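Local structure of cytochrome C-type biogenesis protein ccmF (6ZMQ) at residues Y216-E221 against A278-Q282; R224-I229 against T641-L645; L140-L145 against Y204-A209. The protein is a membrane-bound heme lyase of cytochrome c maturation that holds a heme b and probably handles heme on its way to the apocytochrome. All coordinates share one frame; numbering follows the deposited sequence.

Contact 1: residues Y216-E221 against A278-Q282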
loop_
_atom_site.group_PDB
_atom_site.type_symbol
_atom_site.label_atom_id
_atom_site.label_comp_id
_atom_site.label_asym_id
_atom_site.label_seq_id
_atom_site.Cartn_x
_atom_site.Cartn_y
_atom_site.Cartn_z
ATOM N N TYR A 216 8.530 12.845 25.101
ATOM C CA TYR A 216 7.719 11.721 24.643
ATOM C C TYR A 216 6.428 12.111 23.944
ATOM O O TYR A 216 5.754 11.229 23.399
ATOM C CB TYR A 216 7.335 10.816 25.822
ATOM C CG TYR A 216 8.491 10.317 26.639
ATOM C CD1 TYR A 216 9.321 9.312 26.161
ATOM C CD2 TYR A 216 8.738 10.835 27.909
ATOM C CE1 TYR A 216 10.385 8.856 26.910
ATOM C CE2 TYR A 216 9.794 10.384 28.670
ATOM C CZ TYR A 216 10.610 9.395 28.167
ATOM O OH TYR A 216 11.660 8.941 28.927
ATOM N N GLN A 217 6.040 13.380 23.972
ATOM C CA GLN A 217 4.786 13.781 23.359
ATOM C C GLN A 217 4.978 14.638 22.117
ATOM O O GLN A 217 4.229 14.476 21.147
ATOM C CB GLN A 217 3.911 14.508 24.400
ATOM C CG GLN A 217 3.048 15.671 23.919
ATOM C CD GLN A 217 1.853 15.189 23.121
ATOM O OE1 GLN A 217 1.433 14.047 23.263
ATOM N NE2 GLN A 217 1.320 16.049 22.259
ATOM N N THR A 218 6.030 15.464 22.090
ATOM C CA THR A 218 6.232 16.459 21.042
ATOM C C THR A 218 6.552 15.855 19.681
ATOM O O THR A 218 6.385 16.537 18.665
ATOM C CB THR A 218 7.360 17.420 21.441
ATOM O OG1 THR A 218 7.488 18.445 20.449
ATOM C CG2 THR A 218 8.689 16.677 21.580
ATOM N N TRP A 219 6.992 14.595 19.641
ATOM C CA TRP A 219 7.512 13.979 18.424
ATOM C C TRP A 219 6.464 13.728 17.343
ATOM O O TRP A 219 6.830 13.720 16.164
ATOM C CB TRP A 219 8.185 12.649 18.770
ATOM C CG TRP A 219 7.202 11.590 19.162
ATOM C CD1 TRP A 219 6.586 11.463 20.368
ATOM C CD2 TRP A 219 6.712 10.514 18.344
ATOM N NE1 TRP A 219 5.741 10.382 20.354
ATOM C CE2 TRP A 219 5.800 9.785 19.122
ATOM C CE3 TRP A 219 6.952 10.102 17.028
ATOM C CZ2 TRP A 219 5.139 8.657 18.636
ATOM C CZ3 TRP A 219 6.285 8.984 16.544
ATOM C CH2 TRP A 219 5.395 8.274 17.351
ATOM N N VAL A 220 5.186 13.535 17.683
ATOM C CA VAL A 220 4.255 13.042 16.675
ATOM C C VAL A 220 3.514 14.192 15.999
ATOM O O VAL A 220 3.037 14.029 14.865
ATOM C CB VAL A 220 3.266 11.991 17.239
ATOM C CG1 VAL A 220 2.159 12.614 18.030
ATOM C CG2 VAL A 220 2.692 11.134 16.117
ATOM N N GLU A 221 3.462 15.360 16.626
ATOM C CA GLU A 221 2.764 16.494 16.054
ATOM C C GLU A 221 3.663 17.323 15.154
ATOM O O GLU A 221 3.152 18.070 14.313
ATOM C CB GLU A 221 2.166 17.340 17.186
ATOM C CG GLU A 221 2.949 17.227 18.487
ATOM C CD GLU A 221 2.375 18.070 19.600
ATOM O OE1 GLU A 221 3.138 18.452 20.507
ATOM O OE2 GLU A 221 1.146 18.312 19.587
ATOM N N ALA A 278 -1.839 8.636 16.848
ATOM C CA ALA A 278 -1.057 9.866 16.697
ATOM C C ALA A 278 -2.024 11.011 16.774
ATOM O O ALA A 278 -1.754 11.901 17.482
ATOM C CB ALA A 278 -0.335 9.881 15.394
ATOM N N PHE A 279 -3.167 10.903 16.139
ATOM C CA PHE A 279 -4.148 11.981 16.259
ATOM C C PHE A 279 -4.556 12.186 17.718
ATOM O O PHE A 279 -4.653 13.310 18.130
ATOM C CB PHE A 279 -5.382 11.569 15.481
ATOM C CG PHE A 279 -6.536 12.458 15.797
ATOM C CD1 PHE A 279 -6.551 13.760 15.372
ATOM C CD2 PHE A 279 -7.553 12.024 16.604
ATOM C CE1 PHE A 279 -7.591 14.598 15.703
ATOM C CE2 PHE A 279 -8.589 12.866 16.936
ATOM C CZ PHE A 279 -8.614 14.149 16.478
ATOM N N VAL A 280 -4.765 11.134 18.490
ATOM C CA VAL A 280 -5.209 11.340 19.891
ATOM C C VAL A 280 -4.173 12.135 20.656
ATOM O O VAL A 280 -4.537 13.101 21.264
ATOM C CB VAL A 280 -5.481 10.025 20.620
ATOM C CG1 VAL A 280 -5.603 10.241 22.101
ATOM C CG2 VAL A 280 -6.728 9.390 20.089
ATOM N N GLN A 281 -2.921 11.733 20.609
ATOM C CA GLN A 281 -1.962 12.471 21.422
ATOM C C GLN A 281 -1.694 13.843 20.811
ATOM O O GLN A 281 -1.516 14.819 21.559
ATOM C CB GLN A 281 -0.674 11.683 21.683
ATOM C CG GLN A 281 0.453 11.928 20.788
ATOM C CD GLN A 281 1.671 11.084 21.112
ATOM O OE1 GLN A 281 1.601 9.865 21.111
ATOM N NE2 GLN A 281 2.804 11.735 21.356
ATOM N N GLN A 282 -1.838 13.951 19.461
ATOM C CA GLN A 282 -1.815 15.228 18.732
ATOM C C GLN A 282 -2.858 16.182 19.280
ATOM O O GLN A 282 -2.638 17.395 19.356
ATOM C CB GLN A 282 -2.067 15.037 17.224
ATOM C CG GLN A 282 -0.920 14.570 16.327
ATOM C CD GLN A 282 -1.401 14.257 14.917
ATOM O OE1 GLN A 282 -2.297 14.918 14.394
ATOM N NE2 GLN A 282 -0.841 13.215 14.321
#

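Contact 2: residues R224-I229 against T641-L645. With PTY (phosphatidylethanolamine), chain F.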
loop_
_atom_site.group_PDB
_atom_site.type_symbol
_atom_site.label_atom_id
_atom_site.label_comp_id
_atom_site.label_asym_id
_atom_site.label_seq_id
_atom_site.Cartn_x
_atom_site.Cartn_y
_atom_site.Cartn_z
ATOM N N ARG A 224 3.527 14.757 11.711
ATOM C CA ARG A 224 2.170 14.280 11.436
ATOM C C ARG A 224 1.877 14.126 9.944
ATOM O O ARG A 224 1.161 13.195 9.538
ATOM C CB ARG A 224 1.200 15.251 12.132
ATOM C CG ARG A 224 -0.257 15.257 11.699
ATOM C CD ARG A 224 -0.626 16.410 10.739
ATOM N NE ARG A 224 -2.064 16.642 10.560
ATOM C CZ ARG A 224 -2.958 15.800 10.033
ATOM N NH1 ARG A 224 -4.242 16.119 10.065
ATOM N NH2 ARG A 224 -2.603 14.643 9.481
ATOM N N TRP A 225 2.482 14.972 9.111
ATOM C CA TRP A 225 2.131 14.968 7.695
ATOM C C TRP A 225 2.811 13.815 6.965
ATOM O O TRP A 225 2.253 13.274 6.005
ATOM C CB TRP A 225 2.468 16.329 7.079
ATOM C CG TRP A 225 1.481 17.437 7.491
ATOM C CD1 TRP A 225 1.817 18.636 8.051
ATOM C CD2 TRP A 225 0.039 17.456 7.360
ATOM N NE1 TRP A 225 0.694 19.384 8.302
ATOM C CE2 TRP A 225 -0.409 18.690 7.880
ATOM C CE3 TRP A 225 -0.913 16.555 6.862
ATOM C CZ2 TRP A 225 -1.757 19.040 7.915
ATOM C CZ3 TRP A 225 -2.247 16.914 6.896
ATOM C CH2 TRP A 225 -2.656 18.138 7.423
ATOM N N TRP A 226 3.997 13.403 7.432
ATOM C CA TRP A 226 4.635 12.199 6.899
ATOM C C TRP A 226 3.854 10.953 7.275
ATOM O O TRP A 226 3.790 10.002 6.493
ATOM C CB TRP A 226 6.066 12.051 7.412
ATOM C CG TRP A 226 7.039 12.964 6.795
ATOM C CD1 TRP A 226 7.763 12.754 5.663
ATOM C CD2 TRP A 226 7.458 14.226 7.314
ATOM N NE1 TRP A 226 8.602 13.819 5.430
ATOM C CE2 TRP A 226 8.426 14.741 6.429
ATOM C CE3 TRP A 226 7.089 14.983 8.432
ATOM C CZ2 TRP A 226 9.032 15.979 6.627
ATOM C CZ3 TRP A 226 7.695 16.215 8.629
ATOM C CH2 TRP A 226 8.655 16.700 7.731
ATOM N N THR A 227 3.251 10.943 8.469
ATOM C CA THR A 227 2.405 9.826 8.877
ATOM C C THR A 227 1.155 9.726 8.009
ATOM O O THR A 227 0.838 8.640 7.500
ATOM C CB THR A 227 2.016 9.973 10.350
ATOM O OG1 THR A 227 1.061 11.032 10.499
ATOM C CG2 THR A 227 3.244 10.301 11.181
ATOM N N LEU A 228 0.476 10.862 7.769
ATOM C CA LEU A 228 -0.715 10.844 6.913
ATOM C C LEU A 228 -0.368 10.526 5.459
ATOM O O LEU A 228 -1.024 9.678 4.845
ATOM C CB LEU A 228 -1.467 12.176 6.983
ATOM C CG LEU A 228 -2.637 12.252 5.978
ATOM C CD1 LEU A 228 -3.789 11.271 6.277
ATOM C CD2 LEU A 228 -3.130 13.642 5.743
ATOM N N ILE A 229 0.692 11.141 4.922
ATOM C CA ILE A 229 1.095 10.946 3.531
ATOM C C ILE A 229 1.627 9.529 3.302
ATOM O O ILE A 229 1.348 8.914 2.266
ATOM C CB ILE A 229 2.096 12.058 3.144
ATOM C CG1 ILE A 229 1.328 13.297 2.647
ATOM C CG2 ILE A 229 3.192 11.599 2.183
ATOM C CD1 ILE A 229 2.130 14.588 2.553
ATOM N N THR A 641 -8.458 12.206 1.280
ATOM C CA THR A 641 -7.131 12.327 1.886
ATOM C C THR A 641 -6.326 13.441 1.212
ATOM O O THR A 641 -5.503 14.109 1.857
ATOM C CB THR A 641 -6.432 10.960 1.821
ATOM O OG1 THR A 641 -7.194 10.024 2.593
ATOM C CG2 THR A 641 -5.000 10.966 2.389
ATOM N N LEU A 642 -6.586 13.695 -0.081
ATOM C CA LEU A 642 -6.071 14.918 -0.691
ATOM C C LEU A 642 -6.710 16.176 -0.103
ATOM O O LEU A 642 -6.078 17.239 -0.101
ATOM C CB LEU A 642 -6.264 14.879 -2.206
ATOM C CG LEU A 642 -5.334 13.929 -2.958
ATOM C CD1 LEU A 642 -5.910 13.593 -4.319
ATOM C CD2 LEU A 642 -3.963 14.555 -3.107
ATOM N N TYR A 643 -7.951 16.088 0.396
ATOM C CA TYR A 643 -8.599 17.273 0.964
ATOM C C TYR A 643 -8.090 17.565 2.375
ATOM O O TYR A 643 -8.185 18.708 2.842
ATOM C CB TYR A 643 -10.132 17.138 0.936
ATOM C CG TYR A 643 -10.885 18.449 1.171
ATOM C CD1 TYR A 643 -11.182 19.286 0.100
ATOM C CD2 TYR A 643 -11.263 18.869 2.451
ATOM C CE1 TYR A 643 -11.841 20.488 0.285
ATOM C CE2 TYR A 643 -11.918 20.078 2.644
ATOM C CZ TYR A 643 -12.209 20.876 1.554
ATOM O OH TYR A 643 -12.864 22.074 1.722
ATOM N N ILE A 644 -7.582 16.547 3.086
ATOM C CA ILE A 644 -6.880 16.822 4.348
ATOM C C ILE A 644 -5.632 17.673 4.088
ATOM O O ILE A 644 -5.316 18.600 4.847
ATOM C CB ILE A 644 -6.535 15.515 5.090
ATOM C CG1 ILE A 644 -7.748 14.570 5.142
ATOM C CG2 ILE A 644 -5.995 15.829 6.500
ATOM C CD1 ILE A 644 -8.693 14.793 6.302
ATOM N N LEU A 645 -4.939 17.400 2.984
ATOM C CA LEU A 645 -3.891 18.268 2.466
ATOM C C LEU A 645 -4.515 19.462 1.729
ATOM O O LEU A 645 -5.735 19.616 1.650
ATOM C CB LEU A 645 -2.976 17.456 1.556
ATOM C CG LEU A 645 -2.525 16.168 2.249
ATOM C CD1 LEU A 645 -2.047 15.136 1.261
ATOM C CD2 LEU A 645 -1.447 16.447 3.277
HETATM C C1 PTY F . 6.299 16.420 4.072
HETATM C C2 PTY F . 4.048 18.979 10.761
HETATM C C3 PTY F . 4.974 19.691 9.774
HETATM O O4 PTY F . 6.910 15.657 3.072
HETATM C C5 PTY F . 5.971 18.797 4.876
HETATM C C6 PTY F . 6.566 17.895 3.787
HETATM O O7 PTY F . 5.951 18.190 2.562
HETATM C C8 PTY F . 6.693 18.912 1.614
HETATM O O10 PTY F . 7.307 19.876 1.934
HETATM C C11 PTY F . 6.696 18.456 0.151
HETATM C C12 PTY F . 7.767 19.212 -0.637
HETATM C C13 PTY F . 7.829 18.757 -2.100
HETATM C C14 PTY F . 6.505 19.046 -2.812
HETATM C C15 PTY F . 6.688 18.977 -4.329
HETATM C C16 PTY F . 5.337 18.637 -4.961
HETATM C C17 PTY F . 5.522 17.917 -6.300
HETATM C C18 PTY F . 5.148 16.426 -6.264
HETATM C C19 PTY F . 3.981 16.091 -5.329
HETATM C C20 PTY F . 3.054 15.045 -5.957
HETATM C C21 PTY F . 3.728 13.671 -6.042
HETATM C C22 PTY F . 2.753 12.672 -6.675
HETATM C C23 PTY F . 3.046 11.229 -6.249
HETATM C C24 PTY F . 3.662 10.460 -7.424
HETATM C C25 PTY F . 2.968 9.105 -7.602
HETATM C C26 PTY F . 3.400 8.448 -8.914
HETATM C C27 PTY F . 2.308 7.495 -9.397
HETATM C C28 PTY F . 2.378 7.404 -10.920
HETATM C C29 PTY F . 0.983 7.205 -11.504
HETATM C C30 PTY F . 6.233 14.487 2.706
HETATM C C31 PTY F . 6.659 13.708 1.459
HETATM O O30 PTY F . 5.335 14.086 3.370
HETATM C C32 PTY F . 6.681 14.551 0.184
HETATM C C33 PTY F . 6.914 13.621 -1.009
HETATM C C34 PTY F . 5.942 13.951 -2.142
HETATM C C35 PTY F . 5.640 12.669 -2.915
HETATM C C36 PTY F . 6.911 12.200 -3.628
HETATM C C37 PTY F . 6.557 11.473 -4.932
HETATM C C38 PTY F . 7.819 11.008 -5.666
HETATM C C39 PTY F . 7.481 10.206 -6.924
HETATM C C40 PTY F . 8.491 10.523 -8.026
HETATM C C41 PTY F . 8.074 9.867 -9.342
HETATM C C42 PTY F . 7.175 10.831 -10.111
HETATM C C43 PTY F . 7.867 11.218 -11.416
HETATM C C44 PTY F . 6.789 11.616 -12.420
HETATM P P1 PTY F . 6.110 19.494 7.411
HETATM O O11 PTY F . 5.037 18.990 8.560
HETATM O O12 PTY F . 7.447 19.717 8.078
HETATM O O13 PTY F . 5.648 20.823 6.862
HETATM O O14 PTY F . 6.246 18.375 6.191
HETATM N N1 PTY F . 3.764 19.868 11.874
#

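Contact 3: residues L140-L145 against Y204-A209. With PTY (phosphatidylethanolamine), chain E.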
loop_
_atom_site.group_PDB
_atom_site.type_symbol
_atom_site.label_atom_id
_atom_site.label_comp_id
_atom_site.label_asym_id
_atom_site.label_seq_id
_atom_site.Cartn_x
_atom_site.Cartn_y
_atom_site.Cartn_z
ATOM N N LEU A 140 19.979 12.364 16.661
ATOM C CA LEU A 140 19.547 10.969 16.655
ATOM C C LEU A 140 18.627 10.598 15.487
ATOM O O LEU A 140 18.700 9.443 15.029
ATOM C CB LEU A 140 18.906 10.589 17.986
ATOM C CG LEU A 140 19.854 9.753 18.868
ATOM C CD1 LEU A 140 19.101 9.043 19.932
ATOM C CD2 LEU A 140 20.702 8.726 18.089
ATOM N N VAL A 141 17.783 11.522 14.974
ATOM C CA VAL A 141 17.007 11.194 13.769
ATOM C C VAL A 141 17.940 11.031 12.576
ATOM O O VAL A 141 17.739 10.128 11.749
ATOM C CB VAL A 141 15.874 12.209 13.453
ATOM C CG1 VAL A 141 14.774 12.165 14.467
ATOM C CG2 VAL A 141 16.333 13.645 13.172
ATOM N N LEU A 142 19.027 11.829 12.522
ATOM C CA LEU A 142 20.002 11.636 11.455
ATOM C C LEU A 142 20.750 10.320 11.606
ATOM O O LEU A 142 20.996 9.653 10.597
ATOM C CB LEU A 142 20.962 12.826 11.376
ATOM C CG LEU A 142 20.353 14.166 10.937
ATOM C CD1 LEU A 142 21.418 15.117 10.477
ATOM C CD2 LEU A 142 19.344 13.961 9.811
ATOM N N ALA A 143 21.042 9.904 12.853
ATOM C CA ALA A 143 21.728 8.630 13.092
ATOM C C ALA A 143 20.927 7.430 12.578
ATOM O O ALA A 143 21.455 6.601 11.823
ATOM C CB ALA A 143 22.022 8.469 14.577
ATOM N N VAL A 144 19.628 7.371 12.900
ATOM C CA VAL A 144 18.846 6.205 12.468
ATOM C C VAL A 144 18.512 6.277 10.963
ATOM O O VAL A 144 18.528 5.245 10.266
ATOM C CB VAL A 144 17.597 6.036 13.361
ATOM C CG1 VAL A 144 16.857 7.300 13.446
ATOM C CG2 VAL A 144 16.674 4.891 12.903
ATOM N N LEU A 145 18.270 7.484 10.415
ATOM C CA LEU A 145 17.965 7.584 8.983
ATOM C C LEU A 145 19.197 7.320 8.110
ATOM O O LEU A 145 19.098 6.631 7.079
ATOM C CB LEU A 145 17.333 8.944 8.671
ATOM C CG LEU A 145 15.913 9.252 9.165
ATOM C CD1 LEU A 145 15.439 10.563 8.573
ATOM C CD2 LEU A 145 14.978 8.124 8.757
ATOM N N TYR A 204 9.188 7.172 12.644
ATOM C CA TYR A 204 9.883 6.122 13.398
ATOM C C TYR A 204 11.206 6.619 13.944
ATOM O O TYR A 204 11.512 6.404 15.125
ATOM C CB TYR A 204 10.141 4.893 12.512
ATOM C CG TYR A 204 11.148 3.896 13.093
ATOM C CD1 TYR A 204 10.756 2.990 14.075
ATOM C CD2 TYR A 204 12.482 3.843 12.643
ATOM C CE1 TYR A 204 11.649 2.077 14.607
ATOM C CE2 TYR A 204 13.385 2.935 13.183
ATOM C CZ TYR A 204 12.957 2.058 14.164
ATOM O OH TYR A 204 13.827 1.137 14.705
ATOM N N ALA A 205 11.955 7.337 13.094
ATOM C CA ALA A 205 13.194 8.008 13.467
ATOM C C ALA A 205 12.988 8.936 14.647
ATOM O O ALA A 205 13.645 8.764 15.686
ATOM C CB ALA A 205 13.714 8.791 12.261
ATOM N N TYR A 206 11.955 9.791 14.551
ATOM C CA TYR A 206 11.588 10.716 15.621
ATOM C C TYR A 206 11.227 9.967 16.892
ATOM O O TYR A 206 11.700 10.331 17.980
ATOM C CB TYR A 206 10.425 11.598 15.168
ATOM C CG TYR A 206 10.801 12.920 14.517
ATOM C CD1 TYR A 206 11.158 12.983 13.176
ATOM C CD2 TYR A 206 10.745 14.108 15.232
ATOM C CE1 TYR A 206 11.474 14.183 12.565
ATOM C CE2 TYR A 206 11.056 15.315 14.629
ATOM C CZ TYR A 206 11.424 15.346 13.301
ATOM O OH TYR A 206 11.740 16.544 12.704
ATOM N N ALA A 207 10.538 8.819 16.736
ATOM C CA ALA A 207 10.134 8.015 17.883
ATOM C C ALA A 207 11.333 7.397 18.576
ATOM O O ALA A 207 11.455 7.493 19.804
ATOM C CB ALA A 207 9.180 6.927 17.447
ATOM N N VAL A 208 12.290 6.877 17.794
ATOM C CA VAL A 208 13.489 6.294 18.393
ATOM C C VAL A 208 14.394 7.409 18.883
ATOM O O VAL A 208 15.157 7.226 19.845
ATOM C CB VAL A 208 14.113 5.323 17.367
ATOM C CG1 VAL A 208 15.438 4.730 17.831
ATOM C CG2 VAL A 208 13.146 4.184 17.105
ATOM N N ALA A 209 14.204 8.610 18.346
ATOM C CA ALA A 209 14.801 9.784 18.940
ATOM C C ALA A 209 14.123 10.132 20.258
ATOM O O ALA A 209 14.814 10.307 21.271
ATOM C CB ALA A 209 14.702 10.920 17.944
HETATM C C1 PTY E . 26.006 -13.941 4.015
HETATM C C2 PTY E . 25.998 -20.914 2.401
HETATM C C3 PTY E . 24.827 -20.011 2.789
HETATM O O4 PTY E . 25.952 -13.137 2.872
HETATM C C5 PTY E . 23.849 -15.259 3.899
HETATM C C6 PTY E . 24.629 -14.164 4.650
HETATM O O7 PTY E . 23.892 -12.956 4.744
HETATM C C8 PTY E . 23.935 -12.295 5.998
HETATM O O10 PTY E . 24.636 -12.716 6.855
HETATM C C11 PTY E . 23.088 -11.040 6.288
HETATM C C12 PTY E . 23.432 -10.382 7.642
HETATM C C13 PTY E . 22.277 -9.535 8.218
HETATM C C14 PTY E . 22.723 -8.183 8.800
HETATM C C15 PTY E . 21.641 -7.102 8.645
HETATM C C16 PTY E . 21.673 -6.041 9.760
HETATM C C17 PTY E . 21.885 -4.636 9.170
HETATM C C18 PTY E . 21.260 -3.519 10.018
HETATM C C19 PTY E . 21.695 -2.143 9.496
HETATM C C20 PTY E . 21.379 -1.044 10.520
HETATM C C21 PTY E . 22.279 0.179 10.308
HETATM C C22 PTY E . 22.737 0.764 11.651
HETATM C C23 PTY E . 21.664 1.688 12.239
HETATM C C24 PTY E . 22.185 2.380 13.505
HETATM C C25 PTY E . 21.227 3.470 13.994
HETATM C C26 PTY E . 20.721 3.133 15.398
HETATM C C27 PTY E . 20.575 4.400 16.239
HETATM C C28 PTY E . 19.627 4.102 17.398
HETATM C C29 PTY E . 19.870 5.057 18.562
HETATM C C30 PTY E . 27.159 -12.465 2.636
HETATM C C31 PTY E . 27.468 -11.180 3.405
HETATM O O30 PTY E . 27.945 -12.898 1.860
HETATM C C32 PTY E . 26.286 -10.218 3.277
HETATM C C33 PTY E . 26.425 -9.029 4.232
HETATM C C34 PTY E . 25.358 -7.981 3.901
HETATM C C35 PTY E . 25.435 -6.819 4.894
HETATM C C36 PTY E . 24.927 -5.524 4.260
HETATM C C37 PTY E . 25.617 -4.328 4.917
HETATM C C38 PTY E . 24.574 -3.430 5.583
HETATM C C39 PTY E . 25.242 -2.339 6.421
HETATM C C40 PTY E . 25.103 -2.679 7.905
HETATM C C41 PTY E . 25.453 -1.477 8.784
HETATM C C42 PTY E . 26.935 -1.518 9.154
HETATM C C43 PTY E . 27.163 -0.706 10.426
HETATM C C44 PTY E . 27.808 0.622 10.045
HETATM P P1 PTY E . 25.200 -17.552 3.614
HETATM O O11 PTY E . 25.104 -18.688 2.419
HETATM O O12 PTY E . 24.413 -18.025 4.813
HETATM O O13 PTY E . 26.649 -17.431 4.017
HETATM O O14 PTY E . 24.670 -16.072 3.092
HETATM N N1 PTY E . 26.501 -21.584 3.587
#

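Contact 1: residues Y216-E221 against A278-Q282
Q217 and Q281 trade hydrogen bonds in both directions. Q281 NE2 donates to the backbone O of Q217 (3.1 Å), and Q217 NE2 donates to the backbone O of Q281 (3.2 Å). The first donor lies only 17° off the Q217 carbonyl plane; the second stands 54° out of the Q281 carbonyl plane, off the lone pairs. The two side chains run alongside each other head to tail, amide planes 32° apart. Q217 NE2 also makes a weak bond to E221 OE1 (3.5 Å). Two amide oxygens find partners outside: Q281 OE1 is weakly bonded by N291 of helix 288-307, and Q282 OE1, also weakly, by R502, which binds heme b. V220 adds the carbon contacts. Its CG1 rests on Q281 CG (3.3 Å) and its CG2 on A278 CB (3.4 Å), while V220 CB sits over the W219 ring. Q281 belongs to the last turn of helix 266-284, where carbonyls tend to run short of backbone donors. Neutral amides thus serve two backbone carbonyls, one in the type I turn Q217 to V220 and one near a helix end, tying the loop down without a salt bridge across the contact.

Contact 2: residues R224-I229 against T641-L645
L645 CD2 comes obliquely against the six-membered part of the W225 indole, 3.6 Å from W225 CE3. I644 meets the same ring differently: its CG2 lies at the edge, in the ring plane, 3.9 Å from W225 CZ3. L228 CD2 is also at the edge, so methyls from both helices gather along the rim of the indole. On one face of W225 the R224 side chain is laid flat, CD over the ring centre, and W225 CZ3 lies over the guanidinium in turn. The bend of R224 at chi2 (-100°) brings the chain across the indole, and its NH2 goes on to hydrogen-bond a heme carboxylate oxygen. In L228, chi1 of 174° swings CG toward helix 627-644, and chi2 parts the methyls, CD2 to I644 CG2 (3.7 Å) and CD1 to T641 CG2 (4.1 Å). I229 CG1 adds a looser touch on L645 CD1 (4.1 Å).

W226 turns from this interface to the lipid, laying one ring face along the phosphatidylethanolamine head group, with the lipid's C1 lying 3.5 Å above the W226 ring plane, offset toward the rim. A serine here would probably leave the glycerol and phosphate without their flat wall and the head group freer to shift.

Helix 224-247 is thereby packed against the C-terminal end of helix 627-644 beside the heme. Helix 501-525 backs T641 through V509, helix 185-213 meets W226 through V202 and P203, and helix 266-284 meets R224 through Q282 and T227 through F274.

Contact 3: residues L140-L145 against Y204-A209
V141 sets its CG1 over one face of the Y206 ring, a CH-pi contact 4.2 Å from V141 CG1 to the Y206 ring centroid and 22° off the ring normal. Y204, on another side of the helix, is met otherwise: V144 CG2 reaches Y204 CE2 obliquely at 3.8 Å, while V208 CG2 of its own helix lies over a face of the phenol. Beyond the two segments the Y204 ring stacks with F299, and its OH is hydrogen-bonded to the carbonyl of A336. Y204 thus has both its polar end and its ring engaged in a buried setting.

A205 and A209 lie at the closest part of the interface, consistent with small side chains permitting the close approach. With CG1 anti to the carbonyl carbon (chi1 -68°), V141 points this one methyl at the Y206 backbone and at A209 CB, 3.7 Å from the latter. V144 CG1 presses on A205 CB (3.7 Å), and L145 CD2 reaches A205 CB from farther along the helix at 3.8 Å. L140 contributes mainly its CB, against A209, while its CD2 touches the last carbon of a phosphatidylethanolamine tail that also runs past A143 and V144. Helix 20-47 adds Y46 against L140.

The axes of segments 140-145 and 204-209 come within 8.3 Å at an angle of 124°, running in broadly opposite senses. The A205/A209 spacing, facing valine and leucine methyls, is consistent with a small-xxx-small pattern between two predicted transmembrane helices, wholly apolar across the interface and bordered by lipid.

How the contacts relate
Contacts 2 and 3 are fully buried, while contact 1 is only partly so, and the chemistry differs accordingly. The loop contact is run by amide hydrogen bonds; contacts 2 and 3 are carried by methyls and rings, and all three have lipid nearby. Contacts 1 and 3 both lie in the cytochrome c assembly region and touch where W219 packs on A207 and Y206. Contacts 1 and 2 meet where Q282 NE2 lies against R224 CG, and both border the heme. The loop 216-221 leads from helix 185-213 of contact 3 into helix 224-247 of contact 2, and only contact 2 brings in the distant C-terminal helix 627-644.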